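Long-range contacts in uncharacterized conserved protein YndB, AHSA1/START domain (Micromonospora chersina, PDB 6V04), which is of unknown function but is encoded in the dynemicin biosynthetic locus and has a START/Bet v1-like fold, consistent with a part in making that compound: residues 146-151 against 255-259; 219-225 against 242-248. One frame throughout, in Å; residues are numbered along the deposited sequence. Where two conformers were deposited one is given.

Contact 1. Residues 146-151 against 255-259. With NA (sodium ion), chain B; MG (magnesium ion), chain C.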
ATOM      1  N   ASP A 146      -7.617  11.809  -0.642  1.00 23.22           N
ATOM      2  CA  ASP A 146      -8.838  11.106  -0.270  1.00 23.28           C
ATOM      3  C   ASP A 146      -8.774   9.627  -0.615  1.00 22.93           C
ATOM      4  O   ASP A 146      -9.114   8.784   0.225  1.00 24.37           O
ATOM      5  CB  ASP A 146     -10.081  11.761  -0.896  1.00 23.11           C
ATOM      6  CG  ASP A 146      -9.994  12.003  -2.394  1.00 24.98           C
ATOM      7  OD1 ASP A 146      -8.995  11.673  -3.054  1.00 23.83           O
ATOM      8  OD2 ASP A 146     -10.993  12.556  -2.925  1.00 25.06           O
ATOM      9  N   TRP A 147      -8.278   9.284  -1.800  1.00 20.37           N
ATOM     10  CA  TRP A 147      -8.106   7.887  -2.163  1.00 20.01           C
ATOM     11  C   TRP A 147      -7.042   7.782  -3.246  1.00 21.44           C
ATOM     12  O   TRP A 147      -6.932   8.648  -4.116  1.00 22.40           O
ATOM     13  CB  TRP A 147      -9.452   7.261  -2.589  1.00 21.64           C
ATOM     14  CG  TRP A 147     -10.096   7.810  -3.828  1.00 21.77           C
ATOM     15  CD1 TRP A 147     -10.955   8.883  -3.915  1.00 22.54           C
ATOM     16  CD2 TRP A 147     -10.003   7.272  -5.149  1.00 21.72           C
ATOM     17  NE1 TRP A 147     -11.366   9.049  -5.215  1.00 21.62           N
ATOM     18  CE2 TRP A 147     -10.793   8.074  -5.991  1.00 22.67           C
ATOM     19  CE3 TRP A 147      -9.309   6.193  -5.706  1.00 22.74           C
ATOM     20  CZ2 TRP A 147     -10.913   7.829  -7.356  1.00 23.14           C
ATOM     21  CZ3 TRP A 147      -9.408   5.963  -7.048  1.00 22.73           C
ATOM     22  CH2 TRP A 147     -10.220   6.768  -7.869  1.00 22.65           C
ATOM     23  N   ARG A 148      -6.221   6.746  -3.146  1.00 21.86           N
ATOM     24  CA  ARG A 148      -5.089   6.595  -4.050  1.00 21.91           C
ATOM     25  C   ARG A 148      -5.524   5.960  -5.367  1.00 21.93           C
ATOM     26  O   ARG A 148      -6.228   4.941  -5.383  1.00 21.31           O
ATOM     27  CB  ARG A 148      -4.019   5.759  -3.360  1.00 23.89           C
ATOM     28  CG  ARG A 148      -2.697   5.710  -4.093  1.00 23.10           C
ATOM     29  CD  ARG A 148      -1.563   5.306  -3.183  1.00 24.91           C
ATOM     30  NE  ARG A 148      -1.688   3.934  -2.731  1.00 24.86           N
ATOM     31  CZ  ARG A 148      -1.098   2.891  -3.310  1.00 25.49           C
ATOM     32  NH1 ARG A 148      -1.276   1.683  -2.811  1.00 26.16           N
ATOM     33  NH2 ARG A 148      -0.331   3.044  -4.387  1.00 27.88           N
ATOM     34  N   GLN A 149      -5.057   6.533  -6.480  1.00 22.13           N
ATOM     35  CA  GLN A 149      -5.597   6.149  -7.778  1.00 21.97           C
ATOM     36  C   GLN A 149      -5.242   4.734  -8.202  1.00 23.96           C
ATOM     37  O   GLN A 149      -5.931   4.184  -9.068  1.00 24.70           O
ATOM     38  CB  GLN A 149      -5.140   7.122  -8.858  1.00 21.44           C
ATOM     39  CG  GLN A 149      -3.654   7.112  -9.155  1.00 22.84           C
ATOM     40  CD  GLN A 149      -3.242   8.291 -10.021  1.00 24.99           C
ATOM     41  OE1 GLN A 149      -3.468   9.454  -9.668  1.00 25.54           O
ATOM     42  NE2 GLN A 149      -2.642   7.997 -11.165  1.00 31.20           N
ATOM     43  N   GLU A 150      -4.182   4.136  -7.663  1.00 23.64           N
ATOM     44  CA  GLU A 150      -3.789   2.779  -8.022  1.00 22.55           C
ATOM     45  C   GLU A 150      -3.754   1.914  -6.772  1.00 20.41           C
ATOM     46  O   GLU A 150      -3.590   2.424  -5.654  1.00 21.16           O
ATOM     47  CB  GLU A 150      -2.428   2.738  -8.731  1.00 30.93           C
ATOM     48  CG  GLU A 150      -1.360   3.613  -8.130  1.00 39.02           C
ATOM     49  CD  GLU A 150      -0.176   3.752  -9.064  1.00 74.17           C
ATOM     50  OE1 GLU A 150       0.518   2.740  -9.290  1.00 72.10           O
ATOM     51  OE2 GLU A 150       0.039   4.862  -9.595  1.00 76.11           O
ATOM     52  N   ILE A 151      -4.011   0.612  -6.971  1.00 20.37           N
ATOM     53  CA  ILE A 151      -3.912  -0.418  -5.941  1.00 20.95           C
ATOM     54  C   ILE A 151      -2.601  -1.153  -6.142  1.00 21.18           C
ATOM     55  O   ILE A 151      -2.255  -1.509  -7.276  1.00 22.41           O
ATOM     56  CB  ILE A 151      -5.076  -1.420  -6.020  1.00 20.18           C
ATOM     57  CG1 ILE A 151      -6.407  -0.713  -5.794  1.00 20.64           C
ATOM     58  CG2 ILE A 151      -4.898  -2.543  -5.021  1.00 22.39           C
ATOM     59  CD1 ILE A 151      -7.603  -1.591  -6.113  1.00 23.05           C
ATOM     60  N   GLU A 255     -15.946   5.705  -8.130  1.00 20.80           N
ATOM     61  CA  GLU A 255     -14.567   5.304  -8.378  1.00 21.59           C
ATOM     62  C   GLU A 255     -13.870   4.944  -7.078  1.00 21.74           C
ATOM     63  O   GLU A 255     -13.186   3.916  -6.989  1.00 21.32           O
ATOM     64  CB  GLU A 255     -13.843   6.438  -9.115  1.00 22.26           C
ATOM     65  CG  GLU A 255     -14.353   6.631 -10.538  1.00 23.33           C
ATOM     66  CD  GLU A 255     -13.795   7.853 -11.261  1.00 23.57           C
ATOM     67  OE1 GLU A 255     -13.255   8.784 -10.598  1.00 24.34           O
ATOM     68  OE2 GLU A 255     -13.903   7.863 -12.512  1.00 23.04           O
ATOM     69  N   ARG A 256     -14.028   5.787  -6.058  1.00 20.58           N
ATOM     70  CA  ARG A 256     -13.424   5.524  -4.760  1.00 22.22           C
ATOM     71  C   ARG A 256     -13.928   4.223  -4.155  1.00 22.09           C
ATOM     72  O   ARG A 256     -13.147   3.446  -3.588  1.00 22.08           O
ATOM     73  CB  ARG A 256     -13.710   6.684  -3.826  1.00 25.42           C
ATOM     74  CG  ARG A 256     -13.232   6.456  -2.428  1.00 25.40           C
ATOM     75  CD  ARG A 256     -13.435   7.667  -1.592  1.00 25.93           C
ATOM     76  NE  ARG A 256     -12.932   7.445  -0.241  1.00 26.76           N
ATOM     77  CZ  ARG A 256     -12.700   8.415   0.629  1.00 27.17           C
ATOM     78  NH1 ARG A 256     -12.911   9.673   0.292  1.00 26.70           N
ATOM     79  NH2 ARG A 256     -12.251   8.121   1.849  1.00 28.36           N
ATOM     80  N   THR A 257     -15.236   3.988  -4.223  1.00 21.14           N
ATOM     81  CA  THR A 257     -15.793   2.778  -3.641  1.00 21.92           C
ATOM     82  C   THR A 257     -15.263   1.536  -4.348  1.00 21.13           C
ATOM     83  O   THR A 257     -14.907   0.543  -3.698  1.00 22.45           O
ATOM     84  CB  THR A 257     -17.323   2.856  -3.700  1.00 23.39           C
ATOM     85  OG1 THR A 257     -17.768   3.955  -2.899  1.00 26.91           O
ATOM     86  CG2 THR A 257     -17.954   1.590  -3.175  1.00 26.65           C
ATOM     87  N   LEU A 258     -15.195   1.570  -5.680  1.00 20.96           N
ATOM     88  CA  LEU A 258     -14.610   0.453  -6.408  1.00 21.13           C
ATOM     89  C   LEU A 258     -13.165   0.229  -5.985  1.00 20.24           C
ATOM     90  O   LEU A 258     -12.765  -0.907  -5.727  1.00 20.84           O
ATOM     91  CB  LEU A 258     -14.687   0.700  -7.910  1.00 21.53           C
ATOM     92  CG  LEU A 258     -16.075   0.508  -8.521  1.00 22.63           C
ATOM     93  CD1 LEU A 258     -16.156   1.229  -9.850  1.00 25.43           C
ATOM     94  CD2 LEU A 258     -16.416  -0.974  -8.683  1.00 23.90           C
ATOM     95  N   ARG A 259     -12.363   1.294  -5.934  1.00 19.46           N
ATOM     96  CA  ARG A 259     -10.955   1.148  -5.561  1.00 18.28           C
ATOM     97  C   ARG A 259     -10.830   0.518  -4.181  1.00 22.76           C
ATOM     98  O   ARG A 259     -10.049  -0.423  -3.982  1.00 21.49           O
ATOM     99  CB  ARG A 259     -10.266   2.510  -5.610  1.00 19.04           C
ATOM    100  CG  ARG A 259      -8.765   2.458  -5.379  1.00 18.34           C
ATOM    101  CD  ARG A 259      -8.361   2.526  -3.925  1.00 19.84           C
ATOM    102  NE  ARG A 259      -6.896   2.589  -3.884  1.00 20.13           N
ATOM    103  CZ  ARG A 259      -6.124   2.065  -2.948  1.00 18.93           C
ATOM    104  NH1 ARG A 259      -6.600   1.437  -1.893  1.00 19.38           N
ATOM    105  NH2 ARG A 259      -4.800   2.164  -3.087  1.00 19.79           N
TER
HETATM  106 NA    NA B 301      -8.561  12.615  -5.185  0.50 26.19          NA
HETATM  107 MG    MG C 302      -3.188  11.402 -10.235  1.00 23.13          MG
HETATM  108  O   HOH W   1     -13.331  11.178  -2.400  1.00 24.74           O
HETATM  109  O   HOH W   2     -11.047  12.525  -5.520  1.00 27.23           O
HETATM  110  O   HOH W   3      -8.330  10.349  -5.881  1.00 27.05           O
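The loop that leads into strand 151-157 packs on the first turns of the C-terminal helix 252-277, which lies on the second seven-stranded antiparallel sheet, consistent with a second START/Bet v1-like unit. W147 lies over R256: CB of R256 sits 3.6 Å from the centroid of the five-membered ring, 12° off its normal, a CH-pi contact. The R256 chain, extended from CG to NE, runs back past CD1 and CG of W147 toward D146. E255 CB and R259 CB meet the six-membered ring. NE1 of W147 is hydrogen-bonded to D252 OD1.

R259 turns back at chi2 (-87°), which carries its guanidinium to the carbonyls of the loop. NE donates to R148 O at 2.9 Å, and NH2 donates to E150 O at 2.8 Å. CG1 of I151 lies over one guanidinium face, toward its rim. R148 and R259 come within 3.6 Å (NH1 to NH2), but D62 forms salt bridges with both, which probably offsets the like charges. NH2 of R256 is hydrogen-bonded to G59 O.

The loop carries two metals. Q149 OE1 binds magnesium at 2.0 Å. D146 OD1 binds sodium at 2.4 Å, and water 1 bridges D146 OD2 to R256 NH1.

Contact 2. Residues 219-225 against 242-248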
ATOM      1  N   ALA A 219     -18.255   2.141 -17.177  1.00 28.47           N
ATOM      2  CA  ALA A 219     -17.004   2.883 -17.239  1.00 28.80           C
ATOM      3  C   ALA A 219     -16.540   3.121 -18.670  1.00 32.04           C
ATOM      4  O   ALA A 219     -16.839   2.343 -19.578  1.00 35.31           O
ATOM      5  CB  ALA A 219     -15.926   2.131 -16.477  1.00 26.84           C
ATOM      6  N   ARG A 220     -15.766   4.197 -18.853  1.00 30.80           N
ATOM      7  CA  ARG A 220     -15.272   4.575 -20.171  1.00 31.37           C
ATOM      8  C   ARG A 220     -14.015   3.822 -20.581  1.00 34.52           C
ATOM      9  O   ARG A 220     -13.639   3.882 -21.758  1.00 37.17           O
ATOM     10  CB  ARG A 220     -14.995   6.084 -20.229  1.00 40.21           C
ATOM     11  CG  ARG A 220     -13.836   6.550 -19.345  1.00 46.73           C
ATOM     12  CD  ARG A 220     -13.359   7.953 -19.704  1.00 60.42           C
ATOM     13  NE  ARG A 220     -12.574   7.973 -20.937  1.00 68.62           N
ATOM     14  CZ  ARG A 220     -11.291   7.632 -21.015  1.00 79.09           C
ATOM     15  NH1 ARG A 220     -10.636   7.231 -19.932  1.00 76.37           N
ATOM     16  NH2 ARG A 220     -10.659   7.684 -22.182  1.00 79.08           N
ATOM     17  N   THR A 221     -13.354   3.138 -19.650  1.00 33.29           N
ATOM     18  CA  THR A 221     -12.168   2.351 -19.951  1.00 32.29           C
ATOM     19  C   THR A 221     -12.153   1.154 -19.013  1.00 31.35           C
ATOM     20  O   THR A 221     -12.962   1.063 -18.090  1.00 31.78           O
ATOM     21  CB  THR A 221     -10.887   3.171 -19.795  1.00 37.54           C
ATOM     22  OG1 THR A 221      -9.764   2.392 -20.230  1.00 60.79           O
ATOM     23  CG2 THR A 221     -10.683   3.566 -18.344  1.00 32.92           C
ATOM     24  N   VAL A 222     -11.234   0.231 -19.266  1.00 28.91           N
ATOM     25  CA  VAL A 222     -11.091  -0.967 -18.456  1.00 25.06           C
ATOM     26  C   VAL A 222      -9.973  -0.738 -17.452  1.00 24.07           C
ATOM     27  O   VAL A 222      -9.092   0.104 -17.643  1.00 30.71           O
ATOM     28  CB  VAL A 222     -10.813  -2.231 -19.309  1.00 28.97           C
ATOM     29  CG1 VAL A 222     -11.876  -2.402 -20.373  1.00 38.98           C
ATOM     30  CG2 VAL A 222      -9.422  -2.163 -19.925  1.00 39.69           C
ATOM     31  N   THR A 223     -10.021  -1.478 -16.350  1.00 23.07           N
ATOM     32  CA  THR A 223      -8.906  -1.472 -15.415  1.00 22.15           C
ATOM     33  C   THR A 223      -7.895  -2.543 -15.820  1.00 22.68           C
ATOM     34  O   THR A 223      -8.223  -3.494 -16.530  1.00 26.11           O
ATOM     35  CB  THR A 223      -9.380  -1.696 -13.980  1.00 22.55           C
ATOM     36  OG1 THR A 223      -9.946  -2.997 -13.828  1.00 24.31           O
ATOM     37  CG2 THR A 223     -10.389  -0.650 -13.569  1.00 23.55           C
ATOM     38  N   ALA A 224      -6.639  -2.354 -15.401  1.00 24.03           N
ATOM     39  CA  ALA A 224      -5.526  -3.185 -15.847  1.00 25.12           C
ATOM     40  C   ALA A 224      -4.812  -3.759 -14.639  1.00 24.05           C
ATOM     41  O   ALA A 224      -4.441  -3.017 -13.722  1.00 24.26           O
ATOM     42  CB  ALA A 224      -4.549  -2.381 -16.702  1.00 27.64           C
ATOM     43  N   CYS A 225      -4.591  -5.066 -14.652  0.54 24.19           N
ATOM     44  CA  CYS A 225      -3.989  -5.760 -13.525  0.54 20.63           C
ATOM     45  C   CYS A 225      -2.719  -6.459 -13.968  0.54 23.29           C
ATOM     46  O   CYS A 225      -2.703  -7.148 -14.995  0.54 22.41           O
ATOM     47  CB  CYS A 225      -4.956  -6.770 -12.931  0.54 24.85           C
ATOM     48  SG  CYS A 225      -4.247  -7.616 -11.539  0.54 26.35           S
ATOM     49  N   HIS A 242      -3.041  -2.882  -9.682  1.00 21.28           N
ATOM     50  CA  HIS A 242      -4.333  -2.810 -10.351  1.00 21.89           C
ATOM     51  C   HIS A 242      -4.662  -1.337 -10.552  1.00 20.04           C
ATOM     52  O   HIS A 242      -4.893  -0.611  -9.577  1.00 20.81           O
ATOM     53  CB  HIS A 242      -5.386  -3.542  -9.536  1.00 22.98           C
ATOM     54  CG  HIS A 242      -6.626  -3.859 -10.301  1.00 22.73           C
ATOM     55  ND1 HIS A 242      -7.578  -4.739  -9.834  1.00 23.62           N
ATOM     56  CD2 HIS A 242      -7.069  -3.415 -11.499  1.00 22.10           C
ATOM     57  CE1 HIS A 242      -8.565  -4.810 -10.707  1.00 24.14           C
ATOM     58  NE2 HIS A 242      -8.282  -4.021 -11.731  1.00 23.92           N
ATOM     59  N   GLN A 243      -4.659  -0.900 -11.807  1.00 20.98           N
ATOM     60  CA  GLN A 243      -4.717   0.510 -12.170  1.00 21.78           C
ATOM     61  C   GLN A 243      -5.971   0.824 -12.979  1.00 22.67           C
ATOM     62  O   GLN A 243      -6.592  -0.062 -13.574  1.00 21.85           O
ATOM     63  CB  GLN A 243      -3.493   0.918 -12.992  1.00 24.07           C
ATOM     64  CG  GLN A 243      -2.179   0.813 -12.228  1.00 26.46           C
ATOM     65  CD  GLN A 243      -0.979   1.195 -13.070  1.00 40.66           C
ATOM     66  OE1 GLN A 243      -0.987   1.045 -14.287  1.00 45.13           O
ATOM     67  NE2 GLN A 243       0.065   1.689 -12.419  1.00 56.69           N
ATOM     68  N   GLY A 244      -6.291   2.113 -13.052  1.00 22.07           N
ATOM     69  CA  GLY A 244      -7.344   2.609 -13.929  1.00 24.33           C
ATOM     70  C   GLY A 244      -8.515   3.266 -13.231  1.00 21.92           C
ATOM     71  O   GLY A 244      -9.354   3.875 -13.917  1.00 22.32           O
ATOM     72  N   TRP A 245      -8.577   3.200 -11.900  1.00 20.33           N
ATOM     73  CA  TRP A 245      -9.763   3.612 -11.146  1.00 21.38           C
ATOM     74  C   TRP A 245     -10.097   5.076 -11.375  1.00 21.66           C
ATOM     75  O   TRP A 245     -11.281   5.456 -11.411  1.00 22.51           O
ATOM     76  CB  TRP A 245      -9.531   3.350  -9.653  1.00 21.56           C
ATOM     77  CG  TRP A 245      -9.095   1.946  -9.464  1.00 20.31           C
ATOM     78  CD1 TRP A 245      -7.824   1.507  -9.210  1.00 20.91           C
ATOM     79  CD2 TRP A 245      -9.902   0.786  -9.610  1.00 18.84           C
ATOM     80  NE1 TRP A 245      -7.807   0.130  -9.176  1.00 20.27           N
ATOM     81  CE2 TRP A 245      -9.077  -0.333  -9.409  1.00 20.18           C
ATOM     82  CE3 TRP A 245     -11.268   0.580  -9.875  1.00 19.70           C
ATOM     83  CZ2 TRP A 245      -9.557  -1.638  -9.489  1.00 20.95           C
ATOM     84  CZ3 TRP A 245     -11.738  -0.713  -9.945  1.00 21.80           C
ATOM     85  CH2 TRP A 245     -10.903  -1.803  -9.741  1.00 22.23           C
ATOM     86  N   HIS A 246      -9.083   5.907 -11.524  1.00 20.55           N
ATOM     87  CA  HIS A 246      -9.269   7.342 -11.712  1.00 22.55           C
ATOM     88  C   HIS A 246      -9.658   7.735 -13.135  1.00 25.10           C
ATOM     89  O   HIS A 246      -9.935   8.916 -13.376  1.00 24.53           O
ATOM     90  CB  HIS A 246      -7.976   8.066 -11.339  1.00 23.54           C
ATOM     91  CG  HIS A 246      -6.830   7.730 -12.238  1.00 23.66           C
ATOM     92  ND1 HIS A 246      -6.367   6.441 -12.402  1.00 24.71           N
ATOM     93  CD2 HIS A 246      -6.073   8.508 -13.041  1.00 26.29           C
ATOM     94  CE1 HIS A 246      -5.371   6.445 -13.269  1.00 25.71           C
ATOM     95  NE2 HIS A 246      -5.172   7.686 -13.671  1.00 31.02           N
ATOM     96  N   ARG A 247      -9.651   6.809 -14.092  0.57 22.86           N
ATOM     97  CA  ARG A 247      -9.988   7.137 -15.474  0.57 24.28           C
ATOM     98  C   ARG A 247     -11.235   6.396 -15.947  0.57 25.09           C
ATOM     99  O   ARG A 247     -11.407   6.181 -17.147  0.57 25.71           O
ATOM    100  CB  ARG A 247      -8.807   6.850 -16.406  0.57 28.02           C
ATOM    101  CG  ARG A 247      -8.182   5.479 -16.254  0.57 32.58           C
ATOM    102  CD  ARG A 247      -7.150   5.248 -17.351  0.57 42.54           C
ATOM    103  NE  ARG A 247      -6.269   4.123 -17.065  0.57 37.12           N
ATOM    104  CZ  ARG A 247      -6.565   2.846 -17.286  0.57 41.71           C
ATOM    105  NH1 ARG A 247      -5.680   1.902 -16.985  0.57 50.04           N
ATOM    106  NH2 ARG A 247      -7.739   2.508 -17.795  0.57 45.12           N
ATOM    107  N   LEU A 248     -12.100   5.997 -15.018  1.00 24.06           N
ATOM    108  CA  LEU A 248     -13.316   5.271 -15.356  1.00 23.27           C
ATOM    109  C   LEU A 248     -14.443   6.159 -15.851  1.00 28.23           C
ATOM    110  O   LEU A 248     -15.407   5.629 -16.402  1.00 27.02           O
ATOM    111  CB  LEU A 248     -13.791   4.482 -14.135  1.00 24.48           C
ATOM    112  CG  LEU A 248     -12.853   3.367 -13.657  1.00 24.17           C
ATOM    113  CD1 LEU A 248     -13.419   2.725 -12.407  1.00 26.35           C
ATOM    114  CD2 LEU A 248     -12.636   2.335 -14.734  1.00 25.92           C
TER
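H242 and T223 meet where the hairpin of strands 223-230 and 236-243 opens into loops. NE2 of H242 donates to T223 OG1 at 2.9 Å, with the oxygen close to the ring plane. T223 places OG1 between its backbone N and carbonyl carbon (chi1 65°). CG2 is then left to lie over the six-membered ring of W245, 3.9 Å from its centroid. The T223 hydroxyl is also hydrogen-bonded to V214 O.

The imidazole is held between two groups. CZ2 of W245 lies 3.4 Å above the centre of one face. CB of C225 lies over the opposite face, toward the rim. NE1 of W245 donates to H242 O from well above its carbonyl plane, which helps to position the indole. Replacing H242 by an alanine removes the ring, and T223 OG1 and W266 NE1 are likely to lose a hydrogen-bond partner, with a gap opened between W245 CZ2 and C225 CB.

A224 and Q243 form an antiparallel hydrogen-bonded pair, A224 N to Q243 O and Q243 N to A224 O, each 2.9 Å. C225 and H242 form the next, non-hydrogen-bonded pair.

Beyond the strands, side-chain and backbone bonds join the loops. R247 spreads its guanidinium over CA of G244, and its NH2 donates to V222 O at 2.8 Å, nearly along the C=O axis. In return R247 O accepts R220 NH1 on a lone pair in its carbonyl plane. R220 N donates to L248 O at 2.9 Å. CD2 of L248 packs on A219 CB.

Helix 252-277 covers the sheet face that carries C225 and H242: H242 ND1 is hydrogen-bonded to W266 NE1, F262 meets both the H242 and W245 rings, and L248 rests on E255 and L258. Strand 209-214 flanks 223-230, and strand 151-157 flanks 236-243.

How the contacts relate
Both contacts are partly buried and sit on the same side of the chain's centre, their centres about 10 Å apart. Contact 2 is nested inside the chain loop that contact 1 closes. Contact 1 joins a loop to helix 252-277; contact 2 joins neighbouring strands and the loops at their ends. Strand 151-157 links them, since I151 O and H242 N probably share a hydrogen bond, at 2.9 Å. W245 and E255 also touch. In contact 1, R259 hydrogen-bonds to two loop carbonyls, and the metals sit on D146 and Q149. Contact 2 relies more on paired backbone and an imidazole held between W245 CZ2 and C225 CB at its buried end, with arginines at its more exposed end.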